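Local coordinates for putative signal recognition particle protein (Chaetomium thermophilum, PDB 5CK4) that binds GTP and GDP as the Arf-like GTPase beta subunit of the signal recognition particle receptor, probably at the endoplasmic reticulum membrane, at residues A[20-25]-A[111-116]; A[198-203]-A[286-291]; A[235-240]-A[277-282]. All coordinates share one frame; numbering follows the deposited sequence. Where two conformers were deposited one is given.

Contact 1 of 3, residues A[20-25]-A[111-116]; sequences PSVLLI and FLLIDT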
loop_
_atom_site.group_PDB
_atom_site.type_symbol
_atom_site.label_atom_id
_atom_site.label_comp_id
_atom_site.label_asym_id
_atom_site.label_seq_id
_atom_site.Cartn_x
_atom_site.Cartn_y
_atom_site.Cartn_z
ATOM N N PRO A 20 -6.525 -14.785 5.739
ATOM C CA PRO A 20 -5.724 -14.122 4.704
ATOM C C PRO A 20 -5.006 -12.882 5.250
ATOM O O PRO A 20 -5.401 -12.369 6.300
ATOM C CB PRO A 20 -6.764 -13.738 3.651
ATOM C CG PRO A 20 -8.052 -13.666 4.399
ATOM C CD PRO A 20 -7.969 -14.706 5.461
ATOM N N SER A 21 -3.970 -12.428 4.542
ATOM C CA SER A 21 -3.113 -11.328 4.986
ATOM C C SER A 21 -3.272 -10.024 4.203
ATOM O O SER A 21 -3.531 -10.018 2.996
ATOM C CB SER A 21 -1.639 -11.749 4.907
ATOM O OG SER A 21 -1.227 -12.442 6.071
ATOM N N VAL A 22 -3.093 -8.917 4.908
ATOM C CA VAL A 22 -2.992 -7.600 4.290
ATOM C C VAL A 22 -1.656 -6.981 4.705
ATOM O O VAL A 22 -1.411 -6.757 5.894
ATOM C CB VAL A 22 -4.180 -6.708 4.713
ATOM C CG1 VAL A 22 -4.034 -5.289 4.173
ATOM C CG2 VAL A 22 -5.520 -7.351 4.255
ATOM N N LEU A 23 -0.777 -6.729 3.735
ATOM C CA LEU A 23 0.502 -6.082 4.038
ATOM C C LEU A 23 0.328 -4.598 4.313
ATOM O O LEU A 23 -0.242 -3.856 3.509
ATOM C CB LEU A 23 1.523 -6.259 2.900
ATOM C CG LEU A 23 2.298 -7.577 2.831
ATOM C CD1 LEU A 23 3.182 -7.599 1.595
ATOM C CD2 LEU A 23 3.133 -7.796 4.092
ATOM N N LEU A 24 0.847 -4.164 5.450
ATOM C CA LEU A 24 0.838 -2.757 5.803
ATOM C C LEU A 24 2.236 -2.194 5.498
ATOM O O LEU A 24 3.217 -2.563 6.145
ATOM C CB LEU A 24 0.468 -2.613 7.283
ATOM C CG LEU A 24 0.441 -1.189 7.852
ATOM C CD1 LEU A 24 -0.514 -0.320 7.057
ATOM C CD2 LEU A 24 0.067 -1.211 9.337
ATOM N N ILE A 25 2.314 -1.322 4.496
ATOM C CA ILE A 25 3.574 -0.845 3.928
ATOM C C ILE A 25 3.608 0.683 4.022
ATOM O O ILE A 25 2.572 1.324 3.906
ATOM C CB ILE A 25 3.634 -1.209 2.421
ATOM C CG1 ILE A 25 3.642 -2.722 2.224
ATOM C CG2 ILE A 25 4.861 -0.619 1.735
ATOM C CD1 ILE A 25 3.685 -3.124 0.741
ATOM N N PHE A 111 -9.196 -10.848 8.704
ATOM C CA PHE A 111 -7.893 -10.783 8.058
ATOM C C PHE A 111 -6.793 -10.380 9.030
ATOM O O PHE A 111 -7.059 -9.821 10.091
ATOM C CB PHE A 111 -7.904 -9.881 6.810
ATOM C CG PHE A 111 -8.025 -8.405 7.100
ATOM C CD1 PHE A 111 -6.894 -7.629 7.314
ATOM C CD2 PHE A 111 -9.268 -7.784 7.117
ATOM C CE1 PHE A 111 -6.996 -6.264 7.559
ATOM C CE2 PHE A 111 -9.383 -6.422 7.363
ATOM C CZ PHE A 111 -8.241 -5.662 7.586
ATOM N N LEU A 112 -5.559 -10.696 8.658
ATOM C CA LEU A 112 -4.402 -10.349 9.458
ATOM C C LEU A 112 -3.753 -9.114 8.866
ATOM O O LEU A 112 -3.552 -9.034 7.658
ATOM C CB LEU A 112 -3.391 -11.498 9.469
ATOM C CG LEU A 112 -3.870 -12.852 9.994
ATOM C CD1 LEU A 112 -2.784 -13.902 9.832
ATOM C CD2 LEU A 112 -4.295 -12.739 11.448
ATOM N N LEU A 113 -3.427 -8.157 9.722
ATOM C CA LEU A 113 -2.720 -6.966 9.291
ATOM C C LEU A 113 -1.227 -7.125 9.586
ATOM O O LEU A 113 -0.822 -7.239 10.748
ATOM C CB LEU A 113 -3.298 -5.739 9.993
ATOM C CG LEU A 113 -2.748 -4.376 9.587
ATOM C CD1 LEU A 113 -2.960 -4.122 8.089
ATOM C CD2 LEU A 113 -3.364 -3.275 10.434
ATOM N N ILE A 114 -0.419 -7.147 8.528
ATOM C CA ILE A 114 1.010 -7.453 8.640
ATOM C C ILE A 114 1.900 -6.218 8.506
ATOM O O ILE A 114 2.132 -5.714 7.404
ATOM C CB ILE A 114 1.455 -8.490 7.582
ATOM C CG1 ILE A 114 0.506 -9.691 7.571
ATOM C CG2 ILE A 114 2.910 -8.909 7.811
ATOM C CD1 ILE A 114 0.244 -10.296 8.939
ATOM N N ASP A 115 2.398 -5.747 9.643
ATOM C CA ASP A 115 3.276 -4.585 9.706
ATOM C C ASP A 115 4.614 -4.937 9.047
ATOM O O ASP A 115 5.095 -6.045 9.202
ATOM C CB ASP A 115 3.488 -4.207 11.176
ATOM C CG ASP A 115 4.149 -2.864 11.350
ATOM O OD1 ASP A 115 4.216 -2.091 10.372
ATOM O OD2 ASP A 115 4.589 -2.573 12.478
ATOM N N THR A 116 5.182 -4.007 8.282
ATOM C CA THR A 116 6.491 -4.199 7.647
ATOM C C THR A 116 7.375 -3.000 7.973
ATOM O O THR A 116 6.863 -1.915 8.266
ATOM C CB THR A 116 6.383 -4.334 6.113
ATOM O OG1 THR A 116 5.790 -3.146 5.568
ATOM C CG2 THR A 116 5.540 -5.533 5.740
#
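S21 to I25 and L112 to D115 run side by side as parallel strands, their axes 4.7 Å apart at closest and splayed by 30°. Backbone bonds alternate from edge to edge: L112 N to P20 O, V22 N to L112 O (2.8 Å), I114 N to V22 O, then L24 N to I114 O. At the C-terminal end T116 OG1 gives a 2.7 Å bond to L24 O, while T116 N reaches the same oxygen only weakly; OG1 stands between the backbone N and the carbonyl carbon (chi1 60°), which brings it to L24 O. V22, L24, L113 and D115 share one face. V22 CG2 presses against F111 CD1 at 3.4 Å, and L113 CD1 lies 3.8 Å from L24 CB. On the other face S21 OG, hydrogen-bonded to S160, rests 3.6 Å from I114 CG1, and L23 CD2 touches both I114 CG2 and T116 CG2. This is a parallel strand pair in the mixed central sheet of a P-loop GTPase: 20-25 leads toward the phosphate-binding loop, and D115 reaches K32 beside the GDP. Helices 32-40 and 306-313 cover the V22 face, helix 123-131 packs on L23 and I25, and strand 159-170 pairs with the far edge of 21-25.

Contact 2 of 3, residues A[198-203]-A[286-291]; sequences KRFHSR and EFDMEV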
loop_
_atom_site.group_PDB
_atom_site.type_symbol
_atom_site.label_atom_id
_atom_site.label_comp_id
_atom_site.label_asym_id
_atom_site.label_seq_id
_atom_site.Cartn_x
_atom_site.Cartn_y
_atom_site.Cartn_z
ATOM N N LYS A 198 4.557 -6.039 -12.432
ATOM C CA LYS A 198 5.417 -7.083 -12.996
ATOM C C LYS A 198 4.846 -8.456 -12.677
ATOM O O LYS A 198 4.932 -9.388 -13.489
ATOM C CB LYS A 198 6.835 -6.990 -12.441
ATOM C CG LYS A 198 7.619 -5.791 -12.921
ATOM C CD LYS A 198 8.986 -5.754 -12.256
ATOM C CE LYS A 198 9.813 -4.626 -12.808
ATOM N NZ LYS A 198 11.251 -4.762 -12.457
ATOM N N ARG A 199 4.265 -8.574 -11.486
ATOM C CA ARG A 199 3.581 -9.802 -11.085
ATOM C C ARG A 199 2.455 -10.150 -12.066
ATOM O O ARG A 199 2.340 -11.292 -12.501
ATOM C CB ARG A 199 3.022 -9.658 -9.671
ATOM C CG ARG A 199 2.215 -10.851 -9.184
ATOM C CD ARG A 199 1.669 -10.596 -7.780
ATOM N NE ARG A 199 0.794 -11.670 -7.314
ATOM C CZ ARG A 199 -0.531 -11.589 -7.309
ATOM N NH1 ARG A 199 -1.123 -10.483 -7.740
ATOM N NH2 ARG A 199 -1.263 -12.593 -6.862
ATOM N N PHE A 200 1.628 -9.161 -12.407
ATOM C CA PHE A 200 0.529 -9.368 -13.353
ATOM C C PHE A 200 1.056 -9.862 -14.694
ATOM O O PHE A 200 0.436 -10.685 -15.364
ATOM C CB PHE A 200 -0.266 -8.075 -13.555
ATOM C CG PHE A 200 -1.287 -8.152 -14.661
ATOM C CD1 PHE A 200 -2.557 -8.661 -14.418
ATOM C CD2 PHE A 200 -0.983 -7.708 -15.942
ATOM C CE1 PHE A 200 -3.505 -8.730 -15.437
ATOM C CE2 PHE A 200 -1.922 -7.777 -16.959
ATOM C CZ PHE A 200 -3.187 -8.285 -16.702
ATOM N N HIS A 201 2.215 -9.348 -15.080
ATOM C CA HIS A 201 2.785 -9.658 -16.382
ATOM C C HIS A 201 3.563 -10.970 -16.457
ATOM O O HIS A 201 3.900 -11.435 -17.541
ATOM C CB HIS A 201 3.650 -8.494 -16.846
ATOM C CG HIS A 201 2.857 -7.367 -17.422
ATOM N ND1 HIS A 201 2.976 -6.070 -16.981
ATOM C CD2 HIS A 201 1.914 -7.350 -18.395
ATOM C CE1 HIS A 201 2.150 -5.297 -17.663
ATOM N NE2 HIS A 201 1.502 -6.049 -18.536
ATOM N N SER A 202 3.836 -11.567 -15.311
ATOM C CA SER A 202 4.601 -12.808 -15.269
ATOM C C SER A 202 3.694 -13.997 -15.565
ATOM O O SER A 202 2.833 -14.341 -14.751
ATOM C CB SER A 202 5.262 -12.973 -13.897
ATOM O OG SER A 202 5.857 -14.260 -13.794
ATOM N N ARG A 203 3.886 -14.624 -16.725
ATOM C CA ARG A 203 2.999 -15.701 -17.165
ATOM C C ARG A 203 3.745 -16.977 -17.523
ATOM O O ARG A 203 3.808 -17.367 -18.691
ATOM C CB ARG A 203 2.151 -15.258 -18.361
ATOM C CG ARG A 203 1.283 -14.029 -18.098
ATOM C CD ARG A 203 0.218 -14.296 -17.044
ATOM N NE ARG A 203 -0.446 -13.059 -16.627
ATOM C CZ ARG A 203 -1.636 -12.651 -17.055
ATOM N NH1 ARG A 203 -2.325 -13.389 -17.913
ATOM N NH2 ARG A 203 -2.147 -11.503 -16.609
ATOM N N GLU A 286 -5.769 -1.628 -16.003
ATOM C CA GLU A 286 -5.342 -2.360 -17.189
ATOM C C GLU A 286 -4.634 -3.655 -16.758
ATOM O O GLU A 286 -4.590 -4.629 -17.503
ATOM C CB GLU A 286 -4.414 -1.481 -18.031
ATOM C CG GLU A 286 -3.916 -2.105 -19.313
ATOM C CD GLU A 286 -3.692 -1.071 -20.396
ATOM O OE1 GLU A 286 -4.418 -0.052 -20.393
ATOM O OE2 GLU A 286 -2.794 -1.270 -21.242
ATOM N N PHE A 287 -4.096 -3.655 -15.539
ATOM C CA PHE A 287 -3.453 -4.837 -14.968
ATOM C C PHE A 287 -4.282 -5.401 -13.819
ATOM O O PHE A 287 -3.739 -6.021 -12.905
ATOM C CB PHE A 287 -2.051 -4.477 -14.482
ATOM C CG PHE A 287 -1.331 -3.543 -15.413
ATOM C CD1 PHE A 287 -1.086 -3.916 -16.720
ATOM C CD2 PHE A 287 -0.943 -2.286 -14.995
ATOM C CE1 PHE A 287 -0.442 -3.053 -17.598
ATOM C CE2 PHE A 287 -0.290 -1.417 -15.860
ATOM C CZ PHE A 287 -0.045 -1.803 -17.165
ATOM N N ASP A 288 -5.592 -5.162 -13.878
ATOM C CA ASP A 288 -6.526 -5.591 -12.839
ATOM C C ASP A 288 -6.070 -5.190 -11.436
ATOM O O ASP A 288 -6.306 -5.902 -10.456
ATOM C CB ASP A 288 -6.786 -7.096 -12.933
ATOM C CG ASP A 288 -7.467 -7.484 -14.233
ATOM O OD1 ASP A 288 -8.304 -6.692 -14.725
ATOM O OD2 ASP A 288 -7.162 -8.569 -14.768
ATOM N N MET A 289 -5.424 -4.033 -11.344
ATOM C CA MET A 289 -4.948 -3.530 -10.058
ATOM C C MET A 289 -5.816 -2.352 -9.608
ATOM O O MET A 289 -5.719 -1.261 -10.161
ATOM C CB MET A 289 -3.483 -3.069 -10.173
ATOM C CG MET A 289 -2.447 -4.198 -10.290
ATOM S SD MET A 289 -0.775 -3.542 -10.565
ATOM C CE MET A 289 -0.773 -2.267 -9.292
ATOM N N GLU A 290 -6.674 -2.578 -8.618
ATOM C CA GLU A 290 -7.483 -1.487 -8.093
ATOM C C GLU A 290 -6.663 -0.694 -7.082
ATOM O O GLU A 290 -6.165 -1.256 -6.119
ATOM C CB GLU A 290 -8.764 -2.023 -7.460
ATOM C CG GLU A 290 -9.752 -0.932 -7.094
ATOM C CD GLU A 290 -11.010 -1.485 -6.451
ATOM O OE1 GLU A 290 -11.117 -2.723 -6.309
ATOM O OE2 GLU A 290 -11.891 -0.676 -6.098
ATOM N N VAL A 291 -6.525 0.615 -7.309
ATOM C CA VAL A 291 -5.704 1.461 -6.447
ATOM C C VAL A 291 -6.538 2.668 -6.059
ATOM O O VAL A 291 -7.017 3.385 -6.941
ATOM C CB VAL A 291 -4.387 1.912 -7.141
ATOM C CG1 VAL A 291 -3.537 2.734 -6.173
ATOM C CG2 VAL A 291 -3.586 0.693 -7.616
#
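The F200 ring has F287 CA over one face and R203 NH2 toward the rim of the other. F287 CA sits over the ring centre, 3.7 Å from the centroid and only 3° off the normal, a clean CH-pi contact. H201 NE2 lies at the ring's edge, in its plane. F200, H201 and F287 thus form an aromatic cluster at the C-terminal end of helix 180-201, where the loop leading into strand 291-295 passes over it. None of the ring pairs is a regular stack. The F200 and F287 planes are inclined at 56°, and F200 CE2 lies in the plane of the F287 ring at its edge, whereas E286 CB is over the centre of one F287 face. H201 meets F287 obliquely, CE1 to CE1 at 3.4 Å. In F200 a first torsion that leaves CG anti to the backbone N (chi1 172°) carries CG toward the loop. Within the ring, F200 CD1 comes within 3.3 Å of F287 O. Further along the loop, M289 packs on L193 and L196 of helix 180-201. R203 folds back on the last turn: its NE and NH2 converge in the guanidinium plane on one atom, F200 O, with NE at 2.8 Å and NH2 at 3.0 Å.

Contact 3 of 3, residues A[235-240]-A[277-282]; sequences RLEHEL and KEFKFE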
loop_
_atom_site.group_PDB
_atom_site.type_symbol
_atom_site.label_atom_id
_atom_site.label_comp_id
_atom_site.label_asym_id
_atom_site.label_seq_id
_atom_site.Cartn_x
_atom_site.Cartn_y
_atom_site.Cartn_z
ATOM N N ARG A 235 -1.299 14.835 -6.252
ATOM C CA ARG A 235 0.133 15.072 -6.038
ATOM C C ARG A 235 0.964 13.805 -6.234
ATOM O O ARG A 235 2.058 13.848 -6.809
ATOM C CB ARG A 235 0.386 15.658 -4.656
ATOM C CG ARG A 235 -0.061 17.104 -4.575
ATOM C CD ARG A 235 0.452 17.786 -3.337
ATOM N NE ARG A 235 -0.277 19.022 -3.111
ATOM C CZ ARG A 235 -0.110 19.804 -2.048
ATOM N NH1 ARG A 235 0.770 19.475 -1.113
ATOM N NH2 ARG A 235 -0.824 20.914 -1.927
ATOM N N LEU A 236 0.447 12.688 -5.752
ATOM C CA LEU A 236 1.114 11.396 -5.961
ATOM C C LEU A 236 1.137 11.020 -7.439
ATOM O O LEU A 236 2.158 10.542 -7.949
ATOM C CB LEU A 236 0.438 10.289 -5.153
ATOM C CG LEU A 236 0.671 10.247 -3.628
ATOM C CD1 LEU A 236 -0.152 9.132 -3.006
ATOM C CD2 LEU A 236 2.144 10.081 -3.275
ATOM N N GLU A 237 0.015 11.236 -8.123
ATOM C CA GLU A 237 -0.089 10.885 -9.539
ATOM C C GLU A 237 0.901 11.683 -10.372
ATOM O O GLU A 237 1.547 11.153 -11.285
ATOM C CB GLU A 237 -1.515 11.112 -10.050
ATOM C CG GLU A 237 -2.446 9.974 -9.645
ATOM C CD GLU A 237 -3.889 10.264 -9.920
ATOM O OE1 GLU A 237 -4.247 11.451 -10.106
ATOM O OE2 GLU A 237 -4.675 9.294 -9.953
ATOM N N HIS A 238 1.022 12.964 -10.065
ATOM C CA HIS A 238 1.984 13.775 -10.786
ATOM C C HIS A 238 3.421 13.350 -10.474
ATOM O O HIS A 238 4.283 13.354 -11.358
ATOM C CB HIS A 238 1.750 15.265 -10.535
ATOM C CG HIS A 238 0.597 15.828 -11.318
ATOM N ND1 HIS A 238 -0.676 15.935 -10.800
ATOM C CD2 HIS A 238 0.524 16.292 -12.589
ATOM C CE1 HIS A 238 -1.480 16.457 -11.710
ATOM N NE2 HIS A 238 -0.777 16.683 -12.805
ATOM N N GLU A 239 3.686 12.946 -9.239
ATOM C CA GLU A 239 5.052 12.546 -8.920
ATOM C C GLU A 239 5.414 11.198 -9.549
ATOM O O GLU A 239 6.527 11.025 -10.041
ATOM C CB GLU A 239 5.300 12.553 -7.413
ATOM C CG GLU A 239 6.726 12.199 -7.022
ATOM C CD GLU A 239 7.760 13.279 -7.331
ATOM O OE1 GLU A 239 7.397 14.369 -7.816
ATOM O OE2 GLU A 239 8.952 13.020 -7.087
ATOM N N LEU A 240 4.484 10.249 -9.531
ATOM C CA LEU A 240 4.687 8.947 -10.183
ATOM C C LEU A 240 4.867 9.125 -11.687
ATOM O O LEU A 240 5.689 8.454 -12.302
ATOM C CB LEU A 240 3.499 7.999 -9.904
ATOM C CG LEU A 240 3.325 7.563 -8.446
ATOM C CD1 LEU A 240 1.976 6.875 -8.247
ATOM C CD2 LEU A 240 4.459 6.653 -7.978
ATOM N N LYS A 277 -0.425 9.109 -21.298
ATOM C CA LYS A 277 0.258 10.401 -21.406
ATOM C C LYS A 277 0.212 11.222 -20.115
ATOM O O LYS A 277 0.905 12.231 -19.986
ATOM C CB LYS A 277 -0.310 11.212 -22.573
ATOM C CG LYS A 277 -0.108 10.554 -23.930
ATOM C CD LYS A 277 1.356 10.235 -24.180
ATOM C CE LYS A 277 1.548 9.526 -25.515
ATOM N NZ LYS A 277 2.906 8.913 -25.635
ATOM N N GLU A 278 -0.641 10.812 -19.184
ATOM C CA GLU A 278 -0.691 11.419 -17.857
ATOM C C GLU A 278 -1.099 10.334 -16.882
ATOM O O GLU A 278 -2.185 9.762 -17.024
ATOM C CB GLU A 278 -1.691 12.592 -17.806
ATOM C CG GLU A 278 -1.219 13.870 -18.498
ATOM C CD GLU A 278 -2.098 15.094 -18.223
ATOM O OE1 GLU A 278 -3.027 14.991 -17.394
ATOM O OE2 GLU A 278 -1.849 16.165 -18.833
ATOM N N PHE A 279 -0.232 10.047 -15.905
ATOM C CA PHE A 279 -0.487 8.963 -14.974
ATOM C C PHE A 279 -1.730 9.201 -14.130
ATOM O O PHE A 279 -1.898 10.279 -13.572
ATOM C CB PHE A 279 0.691 8.701 -14.020
ATOM C CG PHE A 279 0.443 7.527 -13.119
ATOM C CD1 PHE A 279 0.675 6.231 -13.577
ATOM C CD2 PHE A 279 -0.074 7.708 -11.827
ATOM C CE1 PHE A 279 0.428 5.129 -12.769
ATOM C CE2 PHE A 279 -0.327 6.619 -11.017
ATOM C CZ PHE A 279 -0.081 5.322 -11.482
ATOM N N LYS A 280 -2.574 8.173 -14.025
ATOM C CA LYS A 280 -3.719 8.179 -13.113
ATOM C C LYS A 280 -3.775 6.815 -12.448
ATOM O O LYS A 280 -3.502 5.819 -13.094
ATOM C CB LYS A 280 -5.035 8.406 -13.870
ATOM C CG LYS A 280 -5.118 9.717 -14.632
ATOM C CD LYS A 280 -5.177 10.911 -13.694
ATOM C CE LYS A 280 -5.312 12.197 -14.516
ATOM N NZ LYS A 280 -5.632 13.371 -13.671
ATOM N N PHE A 281 -4.134 6.751 -11.170
ATOM C CA PHE A 281 -4.208 5.452 -10.495
ATOM C C PHE A 281 -5.191 4.512 -11.195
ATOM O O PHE A 281 -5.013 3.281 -11.213
ATOM C CB PHE A 281 -4.580 5.628 -9.021
ATOM C CG PHE A 281 -3.453 6.155 -8.184
ATOM C CD1 PHE A 281 -2.268 5.433 -8.057
ATOM C CD2 PHE A 281 -3.564 7.371 -7.530
ATOM C CE1 PHE A 281 -1.223 5.923 -7.282
ATOM C CE2 PHE A 281 -2.526 7.860 -6.747
ATOM C CZ PHE A 281 -1.348 7.144 -6.633
ATOM N N GLU A 282 -6.216 5.099 -11.799
ATOM C CA GLU A 282 -7.216 4.309 -12.500
ATOM C C GLU A 282 -6.622 3.515 -13.659
ATOM O O GLU A 282 -7.148 2.463 -14.053
ATOM C CB GLU A 282 -8.359 5.196 -13.002
ATOM C CG GLU A 282 -9.316 5.647 -11.897
ATOM C CD GLU A 282 -8.793 6.829 -11.084
ATOM O OE1 GLU A 282 -7.693 7.337 -11.379
ATOM O OE2 GLU A 282 -9.503 7.257 -10.145
HETATM O O HOH W 1 -3.286 13.445 -11.660
#
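E237 OE2 accepts the backbone N-H of F281 in a nearly straight bond of 2.9 Å, with 172° at the hydrogen. The amide arrives on the anti side of the carboxylate, 33° out of its plane, and K233 NZ grips the same oxygen in a salt bridge. K233 also pairs with E282 OE1, which lies 3.9 Å from E237 OE2, so the lysine probably offsets the repulsion between the two acids. The other carboxylate oxygen, E237 OE1, accepts a hydrogen bond from a water at 2.7 Å, and that water accepts from K280 NZ; the lysine and OE1 are thereby joined through water rather than by a direct salt bridge. K280 bends at chi2 (-68°), and its CD lies against OE1. Extended beyond CG, the E237 chain crosses F281 obliquely, with CG 3.5 Å from F281 CD2. Here the loop that leads to the edge strand of the GTPase sheet packs against helix 229-249: residues 235-240 are part of that helix, and the loop segment 277-282 leads on to strand 291-295. Two phenylalanines make the apolar part of the contact. F281 meets L236 CB at the edge of its ring, while L240 CD1 touches F281 CE1 at 3.5 Å and also reaches F279 CE2. L240 CB lies over one face of the F279 ring, and F281 CE1 is at that ring's edge, in its plane. F281 continues inward to I216 of strand 214-219 and to V291 and V293 of strand 291-295, and L193 of helix 180-201 packs on it as well.

From the N terminus, contact 1 comes first: strand 21-25 pairs with 112-115 and closes a loop holding helices 32-40 and 104-109, strand 96-98 and a long unmodelled stretch. It is complete before the others begin. Contact 2 then opens at the end of helix 180-201 and closes only at 286-291; within that span helix 229-249 makes contact 3 with 277-282, so the third lies wholly inside the second. These two touch where V291 CG1 packs on F281 CD1, 3.5 Å away, tying both helices to the strand 291-295 edge of the sheet. Contact 1, about 25 Å from contact 3 between centres, lies across the chain's centre from it, near the nucleotide.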